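Local coordinates for protein Nrps/pks (Streptomyces albus, PDB 4OPE) that probably catalyses the decarboxylative Claisen condensation that lengthens the growing chain, as a ketosynthase domain of the AT-less oxazolomycin synthase, at residues T181-A186 and R266-N271; A417-F422 and A429-E434; Y129-L134 and P209-Q214; I91-R96 and V203-H208. All coordinates share one frame; numbering follows the deposited sequence.

Interaction 1 (T181-A186 and R266-N271)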
# COMPACT_ATOMS: atom_id res chain seq x y z
N THR A 181 -7.65 -5.01 3.06
CA THR A 181 -6.75 -4.13 3.76
C THR A 181 -7.07 -2.68 3.33
O THR A 181 -7.09 -1.75 4.16
CB THR A 181 -5.29 -4.45 3.45
OG1 THR A 181 -4.95 -5.69 4.04
CG2 THR A 181 -4.43 -3.46 4.06
N ALA A 182 -7.33 -2.50 2.03
CA ALA A 182 -7.67 -1.21 1.53
C ALA A 182 -9.01 -0.71 2.11
O ALA A 182 -9.14 0.46 2.55
CB ALA A 182 -7.69 -1.24 0.01
N LEU A 183 -10.01 -1.58 2.14
CA LEU A 183 -11.25 -1.21 2.76
C LEU A 183 -10.99 -0.69 4.14
O LEU A 183 -11.63 0.26 4.56
CB LEU A 183 -12.21 -2.39 2.87
CG LEU A 183 -13.57 -2.08 3.50
CD1 LEU A 183 -14.34 -1.03 2.77
CD2 LEU A 183 -14.37 -3.34 3.46
N HIS A 184 -10.09 -1.35 4.86
CA HIS A 184 -9.79 -1.00 6.22
C HIS A 184 -9.13 0.35 6.33
O HIS A 184 -9.52 1.14 7.16
CB HIS A 184 -8.94 -2.07 6.86
CG HIS A 184 -8.34 -1.69 8.16
ND1 HIS A 184 -9.01 -1.85 9.35
CD2 HIS A 184 -7.12 -1.21 8.47
CE1 HIS A 184 -8.22 -1.48 10.34
NE2 HIS A 184 -7.07 -1.09 9.84
N LEU A 185 -8.21 0.65 5.45
CA LEU A 185 -7.53 1.92 5.49
C LEU A 185 -8.44 3.04 5.05
O LEU A 185 -8.34 4.15 5.58
CB LEU A 185 -6.29 1.87 4.59
CG LEU A 185 -5.09 1.06 5.11
CD1 LEU A 185 -3.92 1.10 4.13
CD2 LEU A 185 -4.66 1.55 6.48
N ALA A 186 -9.32 2.75 4.10
CA ALA A 186 -10.29 3.74 3.67
C ALA A 186 -11.27 4.13 4.79
O ALA A 186 -11.64 5.31 4.92
CB ALA A 186 -11.07 3.23 2.48
N ARG A 266 -19.88 -2.48 9.84
CA ARG A 266 -19.88 -2.52 11.30
C ARG A 266 -18.47 -2.49 11.90
O ARG A 266 -18.23 -1.80 12.87
CB ARG A 266 -20.67 -3.74 11.80
CG ARG A 266 -22.21 -3.60 11.62
CD ARG A 266 -22.92 -2.95 12.81
NE ARG A 266 -22.87 -3.78 14.03
CZ ARG A 266 -23.67 -4.83 14.30
NH1 ARG A 266 -24.64 -5.17 13.46
NH2 ARG A 266 -23.52 -5.53 15.43
N SER A 267 -17.55 -3.24 11.31
CA SER A 267 -16.15 -3.24 11.72
C SER A 267 -15.19 -3.78 10.64
O SER A 267 -15.59 -4.50 9.70
CB SER A 267 -15.96 -4.05 13.01
OG SER A 267 -15.96 -5.46 12.76
N THR A 268 -13.93 -3.38 10.78
CA THR A 268 -12.84 -3.97 10.01
C THR A 268 -11.63 -4.22 10.90
O THR A 268 -11.41 -3.51 11.87
CB THR A 268 -12.38 -3.11 8.80
OG1 THR A 268 -11.85 -1.88 9.26
CG2 THR A 268 -13.53 -2.85 7.88
N ALA A 269 -10.86 -5.23 10.54
CA ALA A 269 -9.63 -5.49 11.22
C ALA A 269 -8.58 -6.15 10.34
O ALA A 269 -8.90 -6.91 9.38
CB ALA A 269 -9.92 -6.33 12.44
N VAL A 270 -7.32 -5.82 10.66
CA VAL A 270 -6.15 -6.42 10.02
C VAL A 270 -5.11 -6.80 11.05
O VAL A 270 -5.03 -6.25 12.14
CB VAL A 270 -5.54 -5.54 8.91
CG1 VAL A 270 -6.60 -5.16 7.89
CG2 VAL A 270 -4.91 -4.27 9.48
N ASN A 271 -4.33 -7.81 10.69
CA ASN A 271 -3.19 -8.23 11.51
C ASN A 271 -2.24 -9.12 10.72
O ASN A 271 -2.27 -9.18 9.48
CB ASN A 271 -3.70 -8.90 12.80
CG ASN A 271 -4.16 -10.34 12.61
OD1 ASN A 271 -4.41 -10.81 11.50
ND2 ASN A 271 -4.27 -11.04 13.71
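His184 and Thr181 of helix 181-186 lie over Thr268 and Val270 of strand 266-271, the two axes coming within 8.0 Å at an angle of 120°. The imidazole of His184 carries most of the contact. Its CG stands anti to the backbone N (chi1 168°), a setting that drops the ring onto the strand between the side chains of Thr268 and Val270. At the ring edge, near its plane, ND1 shares a hydrogen bond of 2.8 Å with Thr268 OG1, and either atom could donate. Val270 covers one face: CG2 makes a CH-pi contact 4.1 Å from the centroid of the His184 ring. NE2 points toward the second subunit, where Asp194 offers a weak hydrogen bond. An alanine in place of His184 would probably leave Thr268 OG1 without this partner and open a gap above Val270. Leu183 adds a lighter apolar touch, its CG 4.4 Å from Thr268 CG2. The helix belongs to the thiolase-type core of the domain, with strands 121-126 and 169-173 packed against it and Leu183 also resting on Val431. Strand 263-272 runs beside strand 427-434, with a classic beta bulge where Arg266 and Ser267 both face Ile432.

Interaction 2 (A417-F422 and A429-E434)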
# COMPACT_ATOMS: atom_id res chain seq x y z
N ALA A 417 -23.13 -10.15 7.82
CA ALA A 417 -22.21 -11.04 7.23
C ALA A 417 -20.81 -10.64 7.60
O ALA A 417 -20.51 -9.48 7.93
CB ALA A 417 -22.37 -11.07 5.73
N ALA A 418 -19.95 -11.65 7.54
CA ALA A 418 -18.58 -11.46 7.87
C ALA A 418 -17.76 -12.05 6.75
O ALA A 418 -18.11 -13.09 6.21
CB ALA A 418 -18.28 -12.15 9.19
N ILE A 419 -16.65 -11.40 6.43
CA ILE A 419 -15.82 -11.76 5.28
C ILE A 419 -14.37 -11.78 5.68
O ILE A 419 -13.89 -10.81 6.25
CB ILE A 419 -15.95 -10.71 4.17
CG1 ILE A 419 -17.43 -10.43 3.98
CG2 ILE A 419 -15.25 -11.20 2.89
CD1 ILE A 419 -17.73 -9.40 2.91
N SER A 420 -13.70 -12.88 5.32
CA SER A 420 -12.29 -13.10 5.62
C SER A 420 -11.42 -13.11 4.36
O SER A 420 -11.81 -13.60 3.32
CB SER A 420 -12.07 -14.44 6.29
OG SER A 420 -12.54 -14.48 7.63
N ALA A 421 -10.21 -12.60 4.51
CA ALA A 421 -9.20 -12.73 3.53
C ALA A 421 -7.83 -12.81 4.21
O ALA A 421 -7.44 -11.91 4.97
CB ALA A 421 -9.26 -11.55 2.60
N PHE A 422 -7.11 -13.90 3.90
CA PHE A 422 -5.80 -14.21 4.48
C PHE A 422 -4.72 -14.28 3.41
O PHE A 422 -4.71 -15.15 2.57
CB PHE A 422 -5.88 -15.56 5.20
CG PHE A 422 -6.99 -15.64 6.19
CD1 PHE A 422 -7.18 -14.65 7.11
CD2 PHE A 422 -7.87 -16.69 6.17
CE1 PHE A 422 -8.18 -14.70 8.04
CE2 PHE A 422 -8.90 -16.76 7.08
CZ PHE A 422 -9.05 -15.77 8.03
N ALA A 429 -7.15 -9.97 6.94
CA ALA A 429 -8.12 -8.94 7.08
C ALA A 429 -9.47 -9.57 7.26
O ALA A 429 -9.75 -10.61 6.64
CB ALA A 429 -8.14 -8.06 5.85
N HIS A 430 -10.30 -8.96 8.11
CA HIS A 430 -11.69 -9.39 8.33
C HIS A 430 -12.61 -8.18 8.33
O HIS A 430 -12.24 -7.14 8.90
CB HIS A 430 -11.81 -10.09 9.67
CG HIS A 430 -13.05 -10.89 9.83
ND1 HIS A 430 -13.22 -12.14 9.25
CD2 HIS A 430 -14.19 -10.64 10.54
CE1 HIS A 430 -14.42 -12.61 9.57
NE2 HIS A 430 -15.02 -11.73 10.35
N VAL A 431 -13.80 -8.33 7.74
CA VAL A 431 -14.83 -7.30 7.79
C VAL A 431 -16.25 -7.81 8.06
O VAL A 431 -16.68 -8.82 7.54
CB VAL A 431 -14.78 -6.36 6.56
CG1 VAL A 431 -14.69 -7.12 5.28
CG2 VAL A 431 -16.01 -5.47 6.49
N ILE A 432 -16.95 -7.09 8.95
CA ILE A 432 -18.34 -7.35 9.30
C ILE A 432 -19.24 -6.30 8.65
O ILE A 432 -19.04 -5.09 8.85
CB ILE A 432 -18.56 -7.22 10.81
CG1 ILE A 432 -17.45 -7.92 11.62
CG2 ILE A 432 -19.86 -7.85 11.20
CD1 ILE A 432 -17.52 -9.42 11.70
N LEU A 433 -20.23 -6.77 7.89
CA LEU A 433 -21.22 -5.90 7.26
C LEU A 433 -22.65 -6.13 7.75
O LEU A 433 -23.01 -7.21 8.24
CB LEU A 433 -21.19 -6.09 5.76
CG LEU A 433 -19.84 -5.83 5.11
CD1 LEU A 433 -19.95 -5.99 3.62
CD2 LEU A 433 -19.32 -4.43 5.39
N GLU A 434 -23.47 -5.10 7.63
CA GLU A 434 -24.87 -5.21 8.00
C GLU A 434 -25.67 -4.63 6.88
O GLU A 434 -25.36 -3.56 6.36
CB GLU A 434 -25.12 -4.48 9.31
CG GLU A 434 -26.51 -4.66 9.91
CD GLU A 434 -26.70 -3.89 11.21
OE1 GLU A 434 -27.36 -4.41 12.13
OE2 GLU A 434 -26.20 -2.75 11.35
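Ile419, Val431 and Leu433 form an apolar patch on one side of this antiparallel pair. Ile419 CB lies 4.0 Å from Val431 CG1, while Ile419 CD1 crosses to within 4.1 Å of Leu433 CD1, and helix 356-370 covers Ile419 and Leu433. Toward the turn, Ala421 and Ala429 present only methyl groups on the same face, and Leu180 of helix 178-192 comes against both. The strands form a beta hairpin within the large mixed sheet of the thiolase-type fold. Ala417-Leu433, Ile419-Val431 and Ala421-Ala429 are its hydrogen-bonded pairs, each with two backbone bonds. The opposite face, where side chains come closer together, carries His430, Ser420, Ala418 and Ile432. With CG anti to the backbone N (chi1 -164°), the His430 ring leans over the neighbouring strand: Ser420 OG meets ND1 in the ring plane in a hydrogen bond of 2.9 Å, Ile419 O lies over one face, and Ala418 CB is 3.5 Å from NE2. A leucine in place of His430 would probably leave Ser420 OG without this partner. Helix 284-298 covers the ring through Leu290, Ile291 and Ala294. At the far end packing thins out, and the partly exposed Glu434 turns from the partner strand to a salt bridge with Arg266.

Interaction 3 (Y129-L134 and P209-Q214)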
# COMPACT_ATOMS: atom_id res chain seq x y z
N TYR A 129 0.54 -8.20 -7.84
CA TYR A 129 1.40 -8.55 -8.93
C TYR A 129 1.47 -7.38 -9.87
O TYR A 129 0.53 -6.60 -9.98
CB TYR A 129 0.89 -9.76 -9.71
CG TYR A 129 0.87 -11.05 -8.95
CD1 TYR A 129 2.03 -11.63 -8.53
CD2 TYR A 129 -0.31 -11.72 -8.69
CE1 TYR A 129 2.03 -12.82 -7.83
CE2 TYR A 129 -0.33 -12.91 -7.99
CZ TYR A 129 0.86 -13.46 -7.57
OH TYR A 129 0.88 -14.65 -6.89
N GLY A 130 2.58 -7.28 -10.55
CA GLY A 130 2.74 -6.32 -11.60
C GLY A 130 3.56 -6.96 -12.68
O GLY A 130 4.70 -6.64 -12.83
N HIS A 131 2.94 -7.86 -13.41
CA HIS A 131 3.60 -8.62 -14.42
C HIS A 131 3.68 -8.01 -15.78
O HIS A 131 4.55 -8.40 -16.54
CB HIS A 131 2.92 -9.96 -14.58
CG HIS A 131 3.14 -10.87 -13.43
ND1 HIS A 131 4.30 -10.84 -12.68
CD2 HIS A 131 2.33 -11.78 -12.85
CE1 HIS A 131 4.21 -11.74 -11.71
NE2 HIS A 131 3.03 -12.31 -11.79
N TYR A 132 2.82 -7.06 -16.10
CA TYR A 132 2.87 -6.47 -17.44
C TYR A 132 4.25 -5.84 -17.69
O TYR A 132 4.73 -5.85 -18.84
CB TYR A 132 1.80 -5.42 -17.63
CG TYR A 132 1.55 -5.03 -19.06
CD1 TYR A 132 0.93 -5.90 -19.94
CD2 TYR A 132 1.87 -3.75 -19.53
CE1 TYR A 132 0.64 -5.53 -21.25
CE2 TYR A 132 1.60 -3.38 -20.83
CZ TYR A 132 0.99 -4.28 -21.69
OH TYR A 132 0.67 -3.94 -22.99
N GLN A 133 4.88 -5.33 -16.63
CA GLN A 133 6.20 -4.72 -16.80
C GLN A 133 7.28 -5.67 -17.28
O GLN A 133 8.32 -5.23 -17.72
CB GLN A 133 6.67 -4.03 -15.53
CG GLN A 133 7.37 -4.95 -14.57
CD GLN A 133 7.49 -4.34 -13.19
OE1 GLN A 133 8.22 -3.35 -12.98
NE2 GLN A 133 6.82 -4.96 -12.22
N LEU A 134 7.06 -6.98 -17.19
CA LEU A 134 8.03 -7.94 -17.74
C LEU A 134 8.12 -7.87 -19.25
O LEU A 134 9.17 -8.12 -19.81
CB LEU A 134 7.68 -9.36 -17.40
CG LEU A 134 7.49 -9.70 -15.93
CD1 LEU A 134 7.18 -11.21 -15.89
CD2 LEU A 134 8.64 -9.29 -15.00
N PRO A 209 2.61 -15.33 -18.38
CA PRO A 209 2.77 -16.74 -18.00
C PRO A 209 3.75 -17.03 -16.86
O PRO A 209 3.67 -18.08 -16.25
CB PRO A 209 3.28 -17.39 -19.30
CG PRO A 209 3.85 -16.27 -20.12
CD PRO A 209 2.97 -15.11 -19.80
N LEU A 210 4.68 -16.14 -16.59
CA LEU A 210 5.61 -16.25 -15.45
C LEU A 210 4.91 -16.59 -14.16
O LEU A 210 5.37 -17.46 -13.43
CB LEU A 210 6.37 -14.94 -15.30
CG LEU A 210 7.64 -14.70 -14.45
CD1 LEU A 210 7.33 -14.60 -12.97
CD2 LEU A 210 8.67 -15.76 -14.70
N LYS A 211 3.75 -15.95 -13.89
CA LYS A 211 3.00 -16.23 -12.65
C LYS A 211 2.67 -17.72 -12.49
O LYS A 211 2.67 -18.26 -11.39
CB LYS A 211 1.69 -15.45 -12.59
CG LYS A 211 0.90 -15.73 -11.30
CD LYS A 211 -0.20 -14.74 -10.98
CE LYS A 211 -1.45 -15.01 -11.79
NZ LYS A 211 -2.40 -13.85 -11.75
N TYR A 212 2.35 -18.36 -13.60
CA TYR A 212 1.95 -19.76 -13.56
C TYR A 212 3.16 -20.62 -13.28
O TYR A 212 3.01 -21.61 -12.60
CB TYR A 212 1.20 -20.16 -14.84
CG TYR A 212 -0.30 -19.89 -14.77
CD1 TYR A 212 -0.84 -18.58 -14.82
CD2 TYR A 212 -1.18 -20.92 -14.61
CE1 TYR A 212 -2.22 -18.36 -14.74
CE2 TYR A 212 -2.54 -20.71 -14.52
CZ TYR A 212 -3.08 -19.45 -14.58
OH TYR A 212 -4.46 -19.35 -14.50
N LEU A 213 4.36 -20.22 -13.72
CA LEU A 213 5.57 -20.96 -13.33
C LEU A 213 5.96 -20.77 -11.87
O LEU A 213 6.23 -21.72 -11.16
CB LEU A 213 6.76 -20.63 -14.23
CG LEU A 213 6.52 -21.13 -15.65
CD1 LEU A 213 7.64 -20.63 -16.49
CD2 LEU A 213 6.45 -22.64 -15.76
N GLN A 214 6.00 -19.53 -11.43
CA GLN A 214 6.21 -19.21 -10.02
C GLN A 214 5.24 -20.02 -9.13
O GLN A 214 5.63 -20.64 -8.15
CB GLN A 214 5.99 -17.72 -9.84
CG GLN A 214 7.00 -16.97 -9.04
CD GLN A 214 6.86 -15.45 -9.22
OE1 GLN A 214 5.83 -14.92 -9.72
NE2 GLN A 214 7.91 -14.73 -8.81
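Tyr129, His131 and Leu134 of a loop meet Leu210, Lys211 and Gln214 on the first turns of a helix, almost wholly through carbon. The CH-pi contact is carried by the lysine chain. It leaves the helix with CG anti to the backbone N and continues extended at chi2 (164°), which carries CD over one face of the Tyr129 ring, toward the CE2 rim and 3.8 Å from the ring centroid; the bend at chi3 then turns the chain onward. Van der Waals contacts come next. The His131 ring crosses the root of the same lysine at about a right angle, with NE2 3.5 Å from Lys211 CB, while Tyr129 CB lies over one face of the imidazole. Lys211 is thus touched by histidine near its base and by tyrosine further along. Leu134 meets Leu210 crosswise, CD1 lying 3.8 Å from CG of Leu210. Gln214 OE1 is a looser neighbour, 4.1 Å from His131 CE1, with amide and ring planes 41° apart. Polar interactions serve each side separately. In the loop, Gln133 NE2 donates to Gly130 O at 2.8 Å, and Leu134 N to His131 O, which ties the chain into its short 3-10 turn. The charged tip of Lys211 passes beyond the aromatic pair to a salt bridge with Glu353 and a hydrogen bond with Ser206 OG. The loop follows strand 121-126 and precedes helix 137-141, while helix 210-217 comes soon after strand 197-204; the ends of adjacent strands are thereby joined next to the dimer interface, where Leu210 packs on Ala147 of the second subunit.

Interaction 4 (I91-R96 and V203-H208)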
# COMPACT_ATOMS: atom_id res chain seq x y z
N ILE A 91 1.36 0.81 -20.34
CA ILE A 91 1.00 0.57 -18.95
C ILE A 91 0.11 -0.66 -18.78
O ILE A 91 -0.62 -1.06 -19.68
CB ILE A 91 0.37 1.78 -18.28
CG1 ILE A 91 -1.08 1.88 -18.68
CG2 ILE A 91 1.15 3.02 -18.64
CD1 ILE A 91 -1.81 3.05 -18.06
N ASP A 92 0.23 -1.21 -17.57
CA ASP A 92 -0.38 -2.46 -17.14
C ASP A 92 -1.87 -2.35 -17.26
O ASP A 92 -2.42 -1.33 -16.92
CB ASP A 92 -0.03 -2.67 -15.66
CG ASP A 92 -0.22 -4.09 -15.20
OD1 ASP A 92 -1.33 -4.65 -15.35
OD2 ASP A 92 0.77 -4.64 -14.66
N PRO A 93 -2.55 -3.42 -17.72
CA PRO A 93 -4.00 -3.39 -17.81
C PRO A 93 -4.70 -3.23 -16.48
O PRO A 93 -5.84 -2.83 -16.44
CB PRO A 93 -4.33 -4.76 -18.44
CG PRO A 93 -3.13 -5.57 -18.31
CD PRO A 93 -2.01 -4.60 -18.38
N GLN A 94 -4.03 -3.50 -15.38
CA GLN A 94 -4.59 -3.24 -14.06
C GLN A 94 -4.88 -1.75 -13.92
O GLN A 94 -5.93 -1.38 -13.45
CB GLN A 94 -3.67 -3.77 -12.95
CG GLN A 94 -3.50 -5.28 -13.04
CD GLN A 94 -2.50 -5.91 -12.05
OE1 GLN A 94 -2.56 -7.13 -11.80
NE2 GLN A 94 -1.59 -5.12 -11.52
N GLU A 95 -3.96 -0.89 -14.32
CA GLU A 95 -4.19 0.56 -14.25
C GLU A 95 -5.36 1.00 -15.13
O GLU A 95 -6.20 1.76 -14.75
CB GLU A 95 -2.92 1.29 -14.68
CG GLU A 95 -2.94 2.80 -14.48
CD GLU A 95 -1.55 3.45 -14.63
OE1 GLU A 95 -0.56 2.79 -15.02
OE2 GLU A 95 -1.44 4.65 -14.36
N ARG A 96 -5.47 0.43 -16.30
CA ARG A 96 -6.50 0.85 -17.22
C ARG A 96 -7.88 0.39 -16.80
O ARG A 96 -8.85 1.13 -16.86
CB ARG A 96 -6.19 0.27 -18.57
CG ARG A 96 -4.77 0.58 -19.07
CD ARG A 96 -4.61 0.06 -20.48
NE ARG A 96 -3.45 -0.80 -20.62
CZ ARG A 96 -3.43 -1.89 -21.36
NH1 ARG A 96 -4.52 -2.35 -21.97
NH2 ARG A 96 -2.31 -2.55 -21.45
N VAL A 203 -7.44 -4.87 -7.79
CA VAL A 203 -7.43 -5.28 -9.17
C VAL A 203 -6.36 -6.29 -9.34
O VAL A 203 -5.32 -6.19 -8.70
CB VAL A 203 -7.24 -4.09 -10.12
CG1 VAL A 203 -6.05 -3.28 -9.75
CG2 VAL A 203 -7.09 -4.56 -11.55
N ASN A 204 -6.62 -7.29 -10.19
CA ASN A 204 -5.63 -8.28 -10.52
C ASN A 204 -5.83 -8.81 -11.94
O ASN A 204 -6.91 -9.28 -12.28
CB ASN A 204 -5.78 -9.40 -9.52
CG ASN A 204 -4.68 -10.42 -9.62
OD1 ASN A 204 -3.53 -10.13 -9.31
ND2 ASN A 204 -5.04 -11.66 -10.00
N VAL A 205 -4.78 -8.73 -12.76
CA VAL A 205 -4.79 -9.28 -14.12
C VAL A 205 -3.66 -10.24 -14.33
O VAL A 205 -2.54 -9.93 -14.03
CB VAL A 205 -4.67 -8.19 -15.19
CG1 VAL A 205 -4.69 -8.80 -16.56
CG2 VAL A 205 -5.83 -7.22 -15.09
N SER A 206 -3.97 -11.40 -14.89
CA SER A 206 -3.01 -12.45 -15.23
C SER A 206 -2.48 -12.24 -16.64
O SER A 206 -2.89 -12.92 -17.60
CB SER A 206 -3.70 -13.81 -15.21
OG SER A 206 -4.15 -14.09 -13.91
N SER A 207 -1.58 -11.29 -16.75
CA SER A 207 -1.09 -10.82 -18.02
C SER A 207 0.07 -11.65 -18.57
O SER A 207 0.30 -11.62 -19.76
CB SER A 207 -0.59 -9.39 -17.86
OG SER A 207 0.55 -9.40 -17.01
N HIS A 208 0.80 -12.34 -17.70
CA HIS A 208 2.03 -12.98 -18.10
C HIS A 208 2.12 -14.40 -17.56
O HIS A 208 1.74 -14.66 -16.43
CB HIS A 208 3.16 -12.14 -17.55
CG HIS A 208 4.48 -12.37 -18.21
ND1 HIS A 208 5.23 -13.49 -17.99
CD2 HIS A 208 5.21 -11.59 -19.03
CE1 HIS A 208 6.36 -13.41 -18.66
NE2 HIS A 208 6.38 -12.26 -19.29
O HOH W 1 -2.27 -7.69 -8.93
O HOH W 2 -0.24 -8.52 -12.93
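Gln94 and Val205 run alongside each other in opposite directions, and the rest of the contact is arranged about this pair. Gln94 CG is anti to its carbonyl carbon (chi1 -62°), and the chain then extends past the end of strand 197-204. On the way CB lies 3.8 Å from Val203 CG2, and CG lies 3.7 Å from Val205 CG2, so the aliphatic part of the glutamine lies along the two valines, one methyl at CB and another at CG. The other methyl of Val205, CG1, approaches the ring of Pro93 obliquely, 4.0 Å from CG of that proline. At the tip, the backbone N of Val205 donates to Gln94 OE1 at 2.9 Å, in the amide plane and on a lone pair, with a nearly straight N-H (170°). A water links the same OE1 to Val205 O, donating to each at 2.9 Å; a second appears to join OE1 to Asn204 OD1, although nearby acceptors outnumber its protons. The amide NE2 is taken by Tyr129 O, which fixes which end of the group faces the strand. The base of the glutamine is held too, since Asp92 OD1 caps the helix by accepting from Gln94 N at 2.9 Å. Just before the helix, Arg96 grips Ile91 O side-on through NE and NH2. The buried amide therefore bridges two parts of the chain: its oxygen serves the peptide N-H just past the strand end and at least one water, and its nitrogen reaches a second loop, so the rotation of the amide about its last bond is likely to be well determined.

Overall arrangement
All four contacts are buried, but they occupy two separate regions, and interaction 3 lies farthest out, with Tyr129 and Gln214 partly exposed. Interactions 1 and 2, centred about 9 Å apart, share the large sheet through the adjacent strands 263-272 and 427-434; one packs a helix on the sheet, the other builds the sheet itself, and each sets a histidine against a hydroxyl. Interactions 3 and 4, with centres about 10 Å apart, lie where strand 197-204 gives way to helix 210-217. There interaction 3 is mostly apolar and aromatic, whereas interaction 4 centres on a glutamine amide with waters. Interactions 1 and 3 touch the second subunit more widely, interaction 4 through His208 alone, and interaction 2 not at all.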